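Local coordinates for protein putative type 11 methyltransferase (Sulfolobus solfataricus, PDB 3I9F) that probably transfers methyl groups from S-adenosylmethionine to an acceptor not yet known, and binds zinc ions, at residues 12-17 against 36-41. Sequence-based numbering, arbitrary orientation.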
loop_
_atom_site.group_PDB
_atom_site.type_symbol
_atom_site.label_atom_id
_atom_site.label_comp_id
_atom_site.label_asym_id
_atom_site.label_seq_id
_atom_site.Cartn_x
_atom_site.Cartn_y
_atom_site.Cartn_z
ATOM N N ASN B 12 23.147 6.207 13.551
ATOM C CA ASN B 12 23.935 5.067 13.975
ATOM C C ASN B 12 23.251 3.724 13.668
ATOM O O ASN B 12 23.924 2.723 13.432
ATOM C CB ASN B 12 24.288 5.159 15.460
ATOM C CG ASN B 12 25.165 3.995 15.913
ATOM O OD1 ASN B 12 24.685 3.062 16.571
ATOM N ND2 ASN B 12 26.440 4.010 15.499
ATOM N N ILE B 13 21.917 3.703 13.682
ATOM C CA ILE B 13 21.171 2.477 13.398
ATOM C C ILE B 13 21.142 2.173 11.906
ATOM O O ILE B 13 21.427 1.060 11.487
ATOM C CB ILE B 13 19.728 2.563 13.972
ATOM C CG1 ILE B 13 19.779 2.434 15.499
ATOM C CG2 ILE B 13 18.806 1.472 13.366
ATOM C CD1 ILE B 13 18.634 3.102 16.196
ATOM N N PHE B 14 20.813 3.177 11.110
ATOM C CA PHE B 14 20.557 2.969 9.689
ATOM C C PHE B 14 21.764 3.096 8.744
ATOM O O PHE B 14 21.655 2.722 7.561
ATOM C CB PHE B 14 19.514 3.965 9.218
ATOM C CG PHE B 14 18.173 3.733 9.786
ATOM C CD1 PHE B 14 17.576 4.672 10.605
ATOM C CD2 PHE B 14 17.486 2.570 9.513
ATOM C CE1 PHE B 14 16.304 4.454 11.148
ATOM C CE2 PHE B 14 16.203 2.361 10.052
ATOM C CZ PHE B 14 15.626 3.311 10.865
ATOM N N GLU B 15 22.890 3.620 9.249
ATOM C CA GLU B 15 23.992 4.101 8.395
ATOM C C GLU B 15 24.417 3.082 7.324
ATOM O O GLU B 15 24.247 3.316 6.109
ATOM C CB GLU B 15 25.210 4.497 9.251
ATOM N N GLY B 16 24.941 1.938 7.756
ATOM C CA GLY B 16 25.329 0.918 6.770
ATOM C C GLY B 16 24.246 0.602 5.735
ATOM O O GLY B 16 24.547 0.365 4.560
ATOM N N LYS B 17 22.984 0.659 6.176
ATOM C CA LYS B 17 21.893 -0.093 5.557
ATOM C C LYS B 17 20.637 0.750 5.187
ATOM O O LYS B 17 19.618 0.686 5.893
ATOM C CB LYS B 17 21.523 -1.242 6.533
ATOM N N LEU B 36 12.761 9.182 6.183
ATOM C CA LEU B 36 12.823 9.444 4.748
ATOM C C LEU B 36 14.260 9.486 4.212
ATOM O O LEU B 36 14.541 8.951 3.131
ATOM C CB LEU B 36 12.107 10.750 4.412
ATOM C CG LEU B 36 10.601 10.616 4.278
ATOM C CD1 LEU B 36 10.025 11.868 3.670
ATOM C CD2 LEU B 36 10.288 9.401 3.424
ATOM N N GLU B 37 15.185 10.047 4.989
ATOM C CA GLU B 37 16.573 10.100 4.539
ATOM C C GLU B 37 17.242 8.703 4.504
ATOM O O GLU B 37 18.387 8.599 4.124
ATOM C CB GLU B 37 17.372 11.191 5.330
ATOM C CG GLU B 37 18.293 10.766 6.555
ATOM C CD GLU B 37 18.551 11.938 7.577
ATOM O OE1 GLU B 37 19.740 12.246 7.936
ATOM O OE2 GLU B 37 17.535 12.548 8.023
ATOM N N PHE B 38 16.530 7.636 4.878
ATOM C CA PHE B 38 17.129 6.289 4.923
ATOM C C PHE B 38 16.351 5.200 4.185
ATOM O O PHE B 38 16.830 4.066 4.085
ATOM C CB PHE B 38 17.265 5.806 6.365
ATOM C CG PHE B 38 18.230 6.587 7.190
ATOM C CD1 PHE B 38 19.599 6.504 6.943
ATOM C CD2 PHE B 38 17.779 7.384 8.238
ATOM C CE1 PHE B 38 20.509 7.229 7.714
ATOM C CE2 PHE B 38 18.666 8.090 9.026
ATOM C CZ PHE B 38 20.039 8.014 8.767
ATOM N N ALA B 39 15.162 5.532 3.683
ATOM C CA ALA B 39 14.230 4.529 3.186
ATOM C C ALA B 39 14.178 4.492 1.654
ATOM O O ALA B 39 13.867 5.517 1.014
ATOM C CB ALA B 39 12.834 4.798 3.753
ATOM N N THR B 40 14.474 3.313 1.086
ATOM C CA THR B 40 14.147 3.006 -0.310
ATOM C C THR B 40 12.626 2.959 -0.469
ATOM O O THR B 40 12.107 3.436 -1.461
ATOM C CB THR B 40 14.823 1.677 -0.859
ATOM O OG1 THR B 40 14.354 0.531 -0.170
ATOM C CG2 THR B 40 16.348 1.690 -0.725
ATOM N N LYS B 41 11.916 2.364 0.488
ATOM C CA LYS B 41 10.466 2.554 0.647
ATOM C C LYS B 41 10.133 2.841 2.091
ATOM O O LYS B 41 10.721 2.263 2.977
ATOM C CB LYS B 41 9.688 1.303 0.296
ATOM C CG LYS B 41 9.487 1.029 -1.167
ATOM C CD LYS B 41 8.550 -0.185 -1.357
ATOM C CE LYS B 41 8.481 -0.594 -2.825
ATOM N NZ LYS B 41 8.519 -2.077 -2.908
#
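F14 lays its CB and the near side of its ring against F38, and this aromatic pair makes up nearly all of the contact between 12-17 and 36-41. The ring centroids lie 5.0 Å apart with planes inclined at 30°, which defines an offset stack. The displacement brings the CB of F14, rather than its ring, over the F38 face: F14 CB stands 3.6 Å from the F38 centroid and 18° off the ring normal, the geometry of a CH-pi contact. That methylene sits toward the rim, 3.4 Å from F38 CD1, while F14 CD1 approaches F38 CD2 at 3.6 Å. F14 holds CG anti to its carbonyl carbon (chi1 -68°), a setting that brings this CD1 edge of the ring up to F38, and the two side chains cross at about a right angle. The other face of F38 receives the CG of its neighbour E37, so aliphatic carbon flanks the ring above and below. Over one face of F14 lies I13 CG2. Beyond the pair, I21 of strand 19-24 touches both phenylalanines, F78 meets F14 edge-to-face, and I109 adds to its apolar surroundings. The contact thus joins helix 10-14 to the residues leading into strand 39-45, in the parallel, Rossmann-like part of the sheet. An alanine in place of F38 has no ring for F14 CB to rest against, and the loss would probably open a gap between the helix and the segment before strand 39-45. With the pair linked purely by carbon contacts, the chemistry implies cohesion from dispersion and exclusion of water, consistent with F14 being buried, while F38 keeps some solvent exposure.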